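Local coordinates for protein endo-polygalacturonase (Pectobacterium carotovorum subsp. carotovorum, PDB 1BHE) that hydrolyses the alpha-1,4 linkages of polygalacturonic acid inside the chain and takes part in the maceration and soft-rotting of plant tissue, at residues 31-36 against 63-68; 252-257 against 278-283; 306-311 against 341-346. All coordinates share one frame; numbering follows the deposited sequence.

Contact 1 (31-36 against 63-68)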
ATOM      1  N   LYS A  31     -11.318 -14.526 -19.916  1.00  9.57           N
ATOM      2  CA  LYS A  31     -11.223 -14.907 -21.324  1.00 10.54           C
ATOM      3  C   LYS A  31     -10.762 -13.739 -22.182  1.00 10.12           C
ATOM      4  O   LYS A  31      -9.866 -13.884 -23.020  1.00 10.49           O
ATOM      5  CB  LYS A  31     -12.580 -15.428 -21.826  1.00 11.65           C
ATOM      6  CG  LYS A  31     -12.540 -15.865 -23.285  1.00 13.67           C
ATOM      7  CD  LYS A  31     -13.846 -16.534 -23.702  1.00 14.79           C
ATOM      8  CE  LYS A  31     -13.762 -17.020 -25.147  1.00 16.10           C
ATOM      9  NZ  LYS A  31     -15.089 -17.515 -25.627  1.00 17.73           N
ATOM     10  N   ALA A  32     -11.316 -12.552 -21.958  1.00  9.31           N
ATOM     11  CA  ALA A  32     -10.928 -11.345 -22.670  1.00  8.93           C
ATOM     12  C   ALA A  32      -9.476 -10.984 -22.375  1.00  8.85           C
ATOM     13  O   ALA A  32      -8.739 -10.593 -23.278  1.00  8.71           O
ATOM     14  CB  ALA A  32     -11.838 -10.185 -22.295  1.00  8.70           C
ATOM     15  N   LEU A  33      -9.052 -11.099 -21.114  1.00  8.64           N
ATOM     16  CA  LEU A  33      -7.672 -10.805 -20.745  1.00  9.33           C
ATOM     17  C   LEU A  33      -6.710 -11.783 -21.409  1.00  9.78           C
ATOM     18  O   LEU A  33      -5.623 -11.396 -21.850  1.00 10.54           O
ATOM     19  CB  LEU A  33      -7.473 -10.895 -19.227  1.00  9.41           C
ATOM     20  CG  LEU A  33      -8.059  -9.757 -18.391  1.00  9.12           C
ATOM     21  CD1 LEU A  33      -8.087 -10.145 -16.918  1.00  9.20           C
ATOM     22  CD2 LEU A  33      -7.256  -8.478 -18.604  1.00  9.18           C
ATOM     23  N   ASN A  34      -7.106 -13.050 -21.536  1.00  9.66           N
ATOM     24  CA  ASN A  34      -6.277 -14.069 -22.159  1.00 10.50           C
ATOM     25  C   ASN A  34      -6.142 -13.973 -23.671  1.00 11.44           C
ATOM     26  O   ASN A  34      -5.402 -14.796 -24.237  1.00 12.58           O
ATOM     27  CB  ASN A  34      -6.779 -15.476 -21.794  1.00  9.93           C
ATOM     28  CG  ASN A  34      -6.620 -15.789 -20.320  1.00 10.79           C
ATOM     29  OD1 ASN A  34      -5.924 -15.085 -19.583  1.00  9.68           O
ATOM     30  ND2 ASN A  34      -7.270 -16.866 -19.878  1.00 11.29           N
ATOM     31  N   ASN A  35      -6.821 -13.070 -24.358  1.00 11.81           N
ATOM     32  CA  ASN A  35      -6.683 -12.933 -25.802  1.00 12.92           C
ATOM     33  C   ASN A  35      -6.543 -11.464 -26.187  1.00 12.03           C
ATOM     34  O   ASN A  35      -6.996 -11.016 -27.237  1.00 11.88           O
ATOM     35  CB  ASN A  35      -7.868 -13.580 -26.533  1.00 15.29           C
ATOM     36  CG  ASN A  35      -7.591 -13.757 -28.017  1.00 17.21           C
ATOM     37  OD1 ASN A  35      -6.437 -13.893 -28.425  1.00 17.43           O
ATOM     38  ND2 ASN A  35      -8.641 -13.737 -28.832  1.00 18.49           N
ATOM     39  N   CYS A  36      -5.881 -10.686 -25.336  1.00 11.48           N
ATOM     40  CA  CYS A  36      -5.690  -9.257 -25.548  1.00 10.41           C
ATOM     41  C   CYS A  36      -4.308  -8.917 -26.078  1.00 10.54           C
ATOM     42  O   CYS A  36      -3.291  -9.340 -25.520  1.00  9.89           O
ATOM     43  CB  CYS A  36      -5.940  -8.540 -24.211  1.00 10.31           C
ATOM     44  SG  CYS A  36      -6.059  -6.743 -24.327  1.00  9.71           S
ATOM     45  N   VAL A  63      -0.507  -6.885 -20.879  1.00  6.70           N
ATOM     46  CA  VAL A  63      -1.942  -6.644 -20.960  1.00  5.84           C
ATOM     47  C   VAL A  63      -2.396  -5.786 -19.788  1.00  6.05           C
ATOM     48  O   VAL A  63      -1.846  -5.831 -18.686  1.00  5.01           O
ATOM     49  CB  VAL A  63      -2.699  -7.987 -20.985  1.00  6.42           C
ATOM     50  CG1 VAL A  63      -4.209  -7.812 -20.980  1.00  5.01           C
ATOM     51  CG2 VAL A  63      -2.266  -8.820 -22.186  1.00  6.31           C
ATOM     52  N   SER A  64      -3.419  -4.954 -20.018  1.00  6.15           N
ATOM     53  CA  SER A  64      -3.915  -4.056 -18.988  1.00  5.45           C
ATOM     54  C   SER A  64      -5.431  -4.164 -18.818  1.00  6.24           C
ATOM     55  O   SER A  64      -6.134  -4.774 -19.620  1.00  5.10           O
ATOM     56  CB  SER A  64      -3.563  -2.604 -19.350  1.00  5.43           C
ATOM     57  OG  SER A  64      -2.161  -2.383 -19.390  1.00  5.54           O
ATOM     58  N   LEU A  65      -5.922  -3.522 -17.764  1.00  6.27           N
ATOM     59  CA  LEU A  65      -7.340  -3.436 -17.475  1.00  7.23           C
ATOM     60  C   LEU A  65      -7.709  -1.947 -17.502  1.00  7.38           C
ATOM     61  O   LEU A  65      -6.988  -1.129 -16.929  1.00  7.85           O
ATOM     62  CB  LEU A  65      -7.723  -3.975 -16.108  1.00  8.92           C
ATOM     63  CG  LEU A  65      -8.517  -5.257 -15.954  1.00 11.18           C
ATOM     64  CD1 LEU A  65      -8.994  -5.401 -14.506  1.00 11.70           C
ATOM     65  CD2 LEU A  65      -9.697  -5.367 -16.905  1.00 10.71           C
ATOM     66  N   LEU A  66      -8.814  -1.640 -18.143  1.00  7.63           N
ATOM     67  CA  LEU A  66      -9.314  -0.274 -18.247  1.00  8.06           C
ATOM     68  C   LEU A  66     -10.764  -0.241 -17.769  1.00  8.34           C
ATOM     69  O   LEU A  66     -11.582  -1.012 -18.271  1.00  8.24           O
ATOM     70  CB  LEU A  66      -9.226   0.198 -19.700  1.00  8.26           C
ATOM     71  CG  LEU A  66      -9.973   1.489 -20.052  1.00  8.79           C
ATOM     72  CD1 LEU A  66      -9.486   2.640 -19.185  1.00  8.95           C
ATOM     73  CD2 LEU A  66      -9.800   1.814 -21.533  1.00  8.77           C
ATOM     74  N   ILE A  67     -11.053   0.557 -16.748  1.00  8.06           N
ATOM     75  CA  ILE A  67     -12.398   0.614 -16.164  1.00  8.95           C
ATOM     76  C   ILE A  67     -12.995   1.996 -16.411  1.00  8.62           C
ATOM     77  O   ILE A  67     -12.415   3.000 -16.008  1.00  7.19           O
ATOM     78  CB  ILE A  67     -12.376   0.339 -14.651  1.00  8.93           C
ATOM     79  CG1 ILE A  67     -11.498  -0.874 -14.322  1.00  9.53           C
ATOM     80  CG2 ILE A  67     -13.784   0.123 -14.105  1.00  9.12           C
ATOM     81  CD1 ILE A  67     -11.232  -1.079 -12.846  1.00  9.52           C
ATOM     82  N   ASP A  68     -14.109   2.074 -17.124  1.00  8.87           N
ATOM     83  CA  ASP A  68     -14.709   3.356 -17.475  1.00 10.00           C
ATOM     84  C   ASP A  68     -15.211   4.167 -16.282  1.00 10.66           C
ATOM     85  O   ASP A  68     -15.581   3.631 -15.239  1.00  9.41           O
ATOM     86  CB  ASP A  68     -15.910   3.126 -18.398  1.00 10.79           C
ATOM     87  CG  ASP A  68     -15.593   2.776 -19.825  1.00 12.32           C
ATOM     88  OD1 ASP A  68     -14.413   2.615 -20.201  1.00 12.54           O
ATOM     89  OD2 ASP A  68     -16.563   2.642 -20.613  1.00 13.48           O
TER
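The carbonyl O of C36 rests against methyl CG2 of V63 at 3.5 Å, and no hydrogen bond joins 31-36 to 63-68. V63 uses its two methyls differently. CG1 lies anti to its own backbone N (chi1 176°), where it meets C36 CB at 3.7 Å and has the sulfur SG of the same cysteine at 4.0 Å. It also meets L33 CD2 at 3.9 Å, so a single methyl spans the helix residue and C36, three residues on. L33 reaches across by one branch alone: its CD2 touches V63, lies 4.0 Å from S64 O, and comes within 4.3 Å of L65 CD2. The L33 and V63 side chains meet at a slant. Around them V42 of strand 41-45, together with L59 and P60, packs on L33. Helix 26-33 sits at the N-terminal end of the parallel beta-helix, consistent with the cap that closes this end of the core in pectate-lyase-like proteins. With no hydrogen bond between the segments, 31-36 and 63-68 meet through apolar and van der Waals contacts, which impose little directional preference; the disulfide from C36 to C15 is a separate covalent tie of the same segment.

Contact 2 (252-257 against 278-283)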
ATOM      1  N   GLY A 252       0.056   6.371   8.359  1.00  9.72           N
ATOM      2  CA  GLY A 252       1.216   7.107   7.923  1.00  9.75           C
ATOM      3  C   GLY A 252       1.937   6.779   6.642  1.00 10.12           C
ATOM      4  O   GLY A 252       1.661   5.837   5.906  1.00  9.01           O
ATOM      5  N   MET A 253       2.898   7.653   6.347  1.00  9.67           N
ATOM      6  CA  MET A 253       3.869   7.506   5.268  1.00  9.98           C
ATOM      7  C   MET A 253       5.027   6.756   5.926  1.00  9.80           C
ATOM      8  O   MET A 253       5.919   7.361   6.528  1.00 10.59           O
ATOM      9  CB  MET A 253       4.286   8.865   4.723  1.00 10.03           C
ATOM     10  CG  MET A 253       5.491   8.873   3.793  1.00 10.49           C
ATOM     11  SD  MET A 253       5.252   7.825   2.337  1.00 10.16           S
ATOM     12  CE  MET A 253       6.444   6.529   2.652  1.00  9.93           C
ATOM     13  N   SER A 254       4.918   5.427   5.963  1.00  9.54           N
ATOM     14  CA  SER A 254       5.831   4.597   6.709  1.00  9.19           C
ATOM     15  C   SER A 254       6.841   3.744   5.960  1.00  9.25           C
ATOM     16  O   SER A 254       6.713   3.369   4.802  1.00  9.58           O
ATOM     17  CB  SER A 254       5.000   3.630   7.595  1.00  9.36           C
ATOM     18  OG  SER A 254       4.067   4.343   8.390  1.00 10.25           O
ATOM     19  N   ILE A 255       7.891   3.397   6.702  1.00  8.53           N
ATOM     20  CA  ILE A 255       8.951   2.483   6.308  1.00  8.50           C
ATOM     21  C   ILE A 255       9.014   1.424   7.417  1.00  9.64           C
ATOM     22  O   ILE A 255       9.132   1.815   8.583  1.00 10.41           O
ATOM     23  CB  ILE A 255      10.317   3.139   6.122  1.00  8.44           C
ATOM     24  CG1 ILE A 255      10.343   4.042   4.877  1.00  8.31           C
ATOM     25  CG2 ILE A 255      11.442   2.116   6.020  1.00  7.95           C
ATOM     26  CD1 ILE A 255      11.541   4.976   4.834  1.00  8.54           C
ATOM     27  N   GLY A 256       8.891   0.147   7.084  1.00  9.79           N
ATOM     28  CA  GLY A 256       8.926  -0.906   8.103  1.00 11.15           C
ATOM     29  C   GLY A 256       7.564  -1.593   8.189  1.00 11.73           C
ATOM     30  O   GLY A 256       6.674  -1.281   7.403  1.00 11.56           O
ATOM     31  N   SER A 257       7.436  -2.540   9.102  1.00 11.72           N
ATOM     32  CA  SER A 257       8.457  -2.904  10.070  1.00 12.38           C
ATOM     33  C   SER A 257       9.607  -3.732   9.540  1.00 12.31           C
ATOM     34  O   SER A 257      10.690  -3.812  10.138  1.00 11.60           O
ATOM     35  CB  SER A 257       7.769  -3.667  11.226  1.00 12.89           C
ATOM     36  OG  SER A 257       6.964  -2.734  11.949  1.00 14.09           O
ATOM     37  N   GLY A 278       2.508  10.618  11.025  1.00 14.59           N
ATOM     38  CA  GLY A 278       2.902  11.368   9.835  1.00 13.24           C
ATOM     39  C   GLY A 278       3.961  10.602   9.047  1.00 13.80           C
ATOM     40  O   GLY A 278       3.656   9.733   8.223  1.00 12.81           O
ATOM     41  N   LEU A 279       5.212  10.949   9.320  1.00 13.28           N
ATOM     42  CA  LEU A 279       6.373  10.326   8.698  1.00 13.48           C
ATOM     43  C   LEU A 279       6.953   9.295   9.661  1.00 13.49           C
ATOM     44  O   LEU A 279       7.379   9.631  10.770  1.00 13.67           O
ATOM     45  CB  LEU A 279       7.410  11.389   8.342  1.00 13.69           C
ATOM     46  CG  LEU A 279       6.906  12.615   7.576  1.00 14.19           C
ATOM     47  CD1 LEU A 279       7.984  13.697   7.530  1.00 14.31           C
ATOM     48  CD2 LEU A 279       6.480  12.236   6.168  1.00 13.67           C
ATOM     49  N   ARG A 280       6.966   8.028   9.247  1.00 12.94           N
ATOM     50  CA  ARG A 280       7.402   6.981  10.152  1.00 12.87           C
ATOM     51  C   ARG A 280       8.399   5.965   9.637  1.00 12.89           C
ATOM     52  O   ARG A 280       8.347   5.466   8.521  1.00 12.41           O
ATOM     53  CB  ARG A 280       6.121   6.244  10.595  1.00 12.70           C
ATOM     54  CG  ARG A 280       6.346   5.152  11.626  1.00 13.31           C
ATOM     55  CD  ARG A 280       5.018   4.853  12.323  1.00 13.89           C
ATOM     56  NE  ARG A 280       4.148   4.057  11.449  1.00 14.36           N
ATOM     57  CZ  ARG A 280       3.211   3.247  11.929  1.00 14.99           C
ATOM     58  NH1 ARG A 280       3.046   3.160  13.248  1.00 15.33           N
ATOM     59  NH2 ARG A 280       2.447   2.540  11.111  1.00 15.13           N
ATOM     60  N   ILE A 281       9.352   5.636  10.506  1.00 12.64           N
ATOM     61  CA  ILE A 281      10.335   4.591  10.293  1.00 13.75           C
ATOM     62  C   ILE A 281      10.214   3.690  11.531  1.00 14.77           C
ATOM     63  O   ILE A 281      10.477   4.139  12.650  1.00 15.10           O
ATOM     64  CB  ILE A 281      11.785   5.025  10.085  1.00 13.37           C
ATOM     65  CG1 ILE A 281      11.914   6.071   8.982  1.00 13.46           C
ATOM     66  CG2 ILE A 281      12.626   3.787   9.758  1.00 13.78           C
ATOM     67  CD1 ILE A 281      13.300   6.612   8.726  1.00 13.10           C
ATOM     68  N   LYS A 282       9.750   2.464  11.331  1.00 15.05           N
ATOM     69  CA  LYS A 282       9.521   1.568  12.454  1.00 15.72           C
ATOM     70  C   LYS A 282      10.041   0.161  12.234  1.00 15.77           C
ATOM     71  O   LYS A 282      10.077  -0.339  11.112  1.00 15.16           O
ATOM     72  CB  LYS A 282       8.005   1.504  12.730  1.00 17.04           C
ATOM     73  CG  LYS A 282       7.208   0.973  11.546  1.00 18.53           C
ATOM     74  CD  LYS A 282       5.744   0.779  11.910  1.00 19.74           C
ATOM     75  CE  LYS A 282       5.146  -0.418  11.184  1.00 20.70           C
ATOM     76  NZ  LYS A 282       4.277   0.020  10.052  1.00 21.41           N
ATOM     77  N   SER A 283      10.403  -0.493  13.337  1.00 15.30           N
ATOM     78  CA  SER A 283      10.877  -1.864  13.287  1.00 16.55           C
ATOM     79  C   SER A 283      10.882  -2.494  14.674  1.00 17.74           C
ATOM     80  O   SER A 283      10.398  -1.921  15.654  1.00 18.56           O
ATOM     81  CB  SER A 283      12.270  -1.929  12.651  1.00 16.44           C
ATOM     82  OG  SER A 283      12.463  -3.188  12.030  1.00 16.17           O
TER
HETATM   83  O   HOH W   1       8.566   6.935   6.099  1.00  8.28           O
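K282, S257 and I255 bury the most surface where 252-257 runs parallel to 278-283. The K282 chain leaves from the crowded position between its backbone N and carbonyl carbon (chi1 61°), which sets CG 3.6 Å from I255 O. Further out, CE packs tightly on S257 OG at 3.0 Å, and CD lies over the centre of the R280 guanidinium, 3.5 Å above its plane. NZ ends in a salt bridge with D224. S257, which follows a cis peptide bond, offers its carbonyl O in-plane to S283 OG at 2.7 Å. I255 bonds 278-283 twice, its N donating to R280 O and its O accepting from K282 N (2.9 Å), while its CG2 meets I281 CG2 at 4.3 Å on the face that M253 and L279 share. On the other face the R280 guanidinium turns its edge to S254: NE donates to OG at 3.1 Å, nearly straight at 168°. D224 OD1 binds both S254 OG and R280 NH2, so one carboxylate gathers the serine, the arginine and the lysine. The arrangement is that of neighbouring coils of a right-handed parallel beta-helix; its polar face lies beside H251, an inferred active-site residue, consistent with the family 28 active-site region.

Contact 3 (306-311 against 341-346)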
ATOM      1  N   LYS A 306       0.903  11.998  15.793  1.00 19.05           N
ATOM      2  CA  LYS A 306       2.332  11.711  15.869  1.00 19.52           C
ATOM      3  C   LYS A 306       2.997  12.047  14.539  1.00 19.77           C
ATOM      4  O   LYS A 306       3.152  11.182  13.675  1.00 19.45           O
ATOM      5  CB  LYS A 306       2.534  10.224  16.189  1.00 20.05           C
ATOM      6  CG  LYS A 306       2.237   9.809  17.617  1.00 21.00           C
ATOM      7  CD  LYS A 306       2.757   8.416  17.937  1.00 21.41           C
ATOM      8  CE  LYS A 306       1.894   7.745  18.993  1.00 22.38           C
ATOM      9  NZ  LYS A 306       2.715   7.123  20.071  1.00 22.41           N
ATOM     10  N   PRO A 307       3.355  13.313  14.335  1.00 19.89           N
ATOM     11  CA  PRO A 307       3.869  13.794  13.071  1.00 19.64           C
ATOM     12  C   PRO A 307       5.145  13.131  12.603  1.00 19.65           C
ATOM     13  O   PRO A 307       5.322  12.903  11.402  1.00 19.31           O
ATOM     14  CB  PRO A 307       4.018  15.302  13.261  1.00 20.41           C
ATOM     15  CG  PRO A 307       4.005  15.530  14.731  1.00 20.39           C
ATOM     16  CD  PRO A 307       3.177  14.418  15.312  1.00 19.85           C
ATOM     17  N   ILE A 308       6.083  12.851  13.499  1.00 19.16           N
ATOM     18  CA  ILE A 308       7.332  12.188  13.164  1.00 19.30           C
ATOM     19  C   ILE A 308       7.524  11.017  14.125  1.00 18.95           C
ATOM     20  O   ILE A 308       7.473  11.191  15.344  1.00 19.64           O
ATOM     21  CB  ILE A 308       8.585  13.079  13.206  1.00 18.99           C
ATOM     22  CG1 ILE A 308       8.499  14.222  12.196  1.00 19.15           C
ATOM     23  CG2 ILE A 308       9.842  12.248  12.952  1.00 19.16           C
ATOM     24  CD1 ILE A 308       9.627  15.229  12.252  1.00 19.34           C
ATOM     25  N   VAL A 309       7.697   9.819  13.579  1.00 18.41           N
ATOM     26  CA  VAL A 309       7.928   8.629  14.378  1.00 17.92           C
ATOM     27  C   VAL A 309       9.114   7.833  13.827  1.00 18.55           C
ATOM     28  O   VAL A 309       9.094   7.352  12.697  1.00 17.02           O
ATOM     29  CB  VAL A 309       6.738   7.655  14.461  1.00 17.76           C
ATOM     30  CG1 VAL A 309       7.102   6.418  15.288  1.00 17.54           C
ATOM     31  CG2 VAL A 309       5.479   8.280  15.044  1.00 17.54           C
ATOM     32  N   ILE A 310      10.144   7.685  14.650  1.00 18.60           N
ATOM     33  CA  ILE A 310      11.298   6.854  14.341  1.00 19.72           C
ATOM     34  C   ILE A 310      11.405   5.896  15.532  1.00 20.59           C
ATOM     35  O   ILE A 310      11.895   6.265  16.600  1.00 21.26           O
ATOM     36  CB  ILE A 310      12.612   7.593  14.090  1.00 19.80           C
ATOM     37  CG1 ILE A 310      12.528   8.458  12.832  1.00 19.95           C
ATOM     38  CG2 ILE A 310      13.761   6.595  13.974  1.00 20.01           C
ATOM     39  CD1 ILE A 310      13.788   9.200  12.459  1.00 20.79           C
ATOM     40  N   ASP A 311      10.877   4.689  15.364  1.00 21.20           N
ATOM     41  CA  ASP A 311      10.853   3.717  16.445  1.00 21.80           C
ATOM     42  C   ASP A 311      11.478   2.382  16.086  1.00 22.01           C
ATOM     43  O   ASP A 311      10.947   1.635  15.263  1.00 21.26           O
ATOM     44  CB  ASP A 311       9.397   3.484  16.884  1.00 22.74           C
ATOM     45  CG  ASP A 311       9.316   2.962  18.306  1.00 23.59           C
ATOM     46  OD1 ASP A 311      10.305   2.376  18.790  1.00 23.88           O
ATOM     47  OD2 ASP A 311       8.260   3.149  18.948  1.00 24.50           O
ATOM     48  N   VAL A 341       6.230  13.918  18.870  1.00 23.49           N
ATOM     49  CA  VAL A 341       7.298  13.382  18.037  1.00 23.06           C
ATOM     50  C   VAL A 341       8.028  12.305  18.837  1.00 23.23           C
ATOM     51  O   VAL A 341       8.533  12.571  19.931  1.00 23.89           O
ATOM     52  CB  VAL A 341       8.297  14.443  17.560  1.00 22.74           C
ATOM     53  CG1 VAL A 341       9.562  13.811  16.989  1.00 22.58           C
ATOM     54  CG2 VAL A 341       7.659  15.342  16.513  1.00 22.97           C
ATOM     55  N   VAL A 342       8.064  11.092  18.296  1.00 23.01           N
ATOM     56  CA  VAL A 342       8.721   9.974  18.948  1.00 22.97           C
ATOM     57  C   VAL A 342       9.990   9.556  18.212  1.00 23.29           C
ATOM     58  O   VAL A 342       9.971   9.153  17.047  1.00 23.17           O
ATOM     59  CB  VAL A 342       7.786   8.756  19.077  1.00 23.43           C
ATOM     60  CG1 VAL A 342       8.491   7.593  19.758  1.00 23.37           C
ATOM     61  CG2 VAL A 342       6.518   9.119  19.843  1.00 23.41           C
ATOM     62  N   LEU A 343      11.118   9.651  18.908  1.00 22.81           N
ATOM     63  CA  LEU A 343      12.411   9.254  18.359  1.00 22.87           C
ATOM     64  C   LEU A 343      13.050   8.246  19.312  1.00 23.53           C
ATOM     65  O   LEU A 343      13.622   8.624  20.341  1.00 23.45           O
ATOM     66  CB  LEU A 343      13.332  10.440  18.128  1.00 22.32           C
ATOM     67  CG  LEU A 343      12.827  11.621  17.305  1.00 22.01           C
ATOM     68  CD1 LEU A 343      13.801  12.784  17.389  1.00 22.16           C
ATOM     69  CD2 LEU A 343      12.582  11.209  15.859  1.00 21.94           C
ATOM     70  N   ASN A 344      12.932   6.967  18.978  1.00 23.53           N
ATOM     71  CA  ASN A 344      13.461   5.896  19.813  1.00 23.91           C
ATOM     72  C   ASN A 344      14.456   5.014  19.068  1.00 24.88           C
ATOM     73  O   ASN A 344      14.093   4.292  18.140  1.00 23.86           O
ATOM     74  CB  ASN A 344      12.305   5.047  20.344  1.00 24.05           C
ATOM     75  CG  ASN A 344      12.730   3.997  21.346  1.00 24.54           C
ATOM     76  OD1 ASN A 344      13.910   3.794  21.629  1.00 24.68           O
ATOM     77  ND2 ASN A 344      11.744   3.306  21.903  1.00 25.00           N
ATOM     78  N   GLY A 345      15.713   5.042  19.511  1.00 25.39           N
ATOM     79  CA  GLY A 345      16.772   4.273  18.891  1.00 27.02           C
ATOM     80  C   GLY A 345      17.294   3.121  19.729  1.00 28.54           C
ATOM     81  O   GLY A 345      18.444   2.709  19.566  1.00 28.05           O
ATOM     82  N   GLU A 346      16.455   2.566  20.597  1.00 30.41           N
ATOM     83  CA  GLU A 346      16.838   1.412  21.412  1.00 32.25           C
ATOM     84  C   GLU A 346      17.289   0.280  20.507  1.00 33.26           C
ATOM     85  O   GLU A 346      16.774   0.114  19.396  1.00 33.35           O
ATOM     86  CB  GLU A 346      15.649   0.988  22.273  1.00 32.59           C
ATOM     87  CG  GLU A 346      15.897  -0.094  23.304  1.00 33.06           C
ATOM     88  CD  GLU A 346      14.641  -0.464  24.075  1.00 33.43           C
ATOM     89  OE1 GLU A 346      13.898   0.447  24.502  1.00 33.80           O
ATOM     90  OE2 GLU A 346      14.382  -1.669  24.269  1.00 33.30           O
TER
HETATM   91  O   HOH W   2       9.076   2.567  21.543  1.00 40.14           O
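V309, I310 and D311 pair in parallel register with V342, L343 and N344, the short strand axes 4.7 Å apart and inclined by 19°, through three hydrogen bonds: V342 N to I308 O, I310 N to V342 O and N344 N to I310 O, the last at 2.7 Å. On the I310 and L343 face, methyl CD2 of L343 does the touching. It meets CB of I310 at 4.0 Å, is 4.1 Å from both CG1 and CD1 of the same isoleucine, and meets I308 CG2 at 4.1 Å. At the start of the pair, P307 CG meets V341 CG2 at 4.1 Å, the two side chains crossing at about a right angle. On the opposite face V309 and V342 give way to D311 and N344, whose carboxylate and amide planes are 35° apart. A water joins them, donating to D311 OD2 and accepting from N344 ND2, each at 2.8 Å. D311 OD1 takes the backbone N of V313, while N344 OD1 accepts from E346 N at 3.0 Å, an Asx turn that leads the chain off the strand. Strand 306-311 has 277-282 on its other flank and 340-344 has 366-370. F330 and W325 of strand 324-335 pack on I308 and I310, and V372 and V374 of strand 372-375 on L343.

Contacts 2 and 3 are two strand pairs of one parallel face, joined through the pairing of 277-282 with 306-311: probable hydrogen bonds run from G278 N to K306 O and from I281 N to V309 O, both 2.8 Å, and the contact centres lie about 9 Å apart. Contact 1 stands at the other end of the beta-helix, about 35 Å from contact 2 and 44 Å from contact 3, centre to centre, and away from H251 and D223, the inferred active-site residues. Contact 2 is nearest to these: the R280 side chain is about 4 Å from that of H251 and 7 Å from that of D223, the predicted proton donor. V309 of contact 3 remains about 9 Å from H251, side chain to side chain.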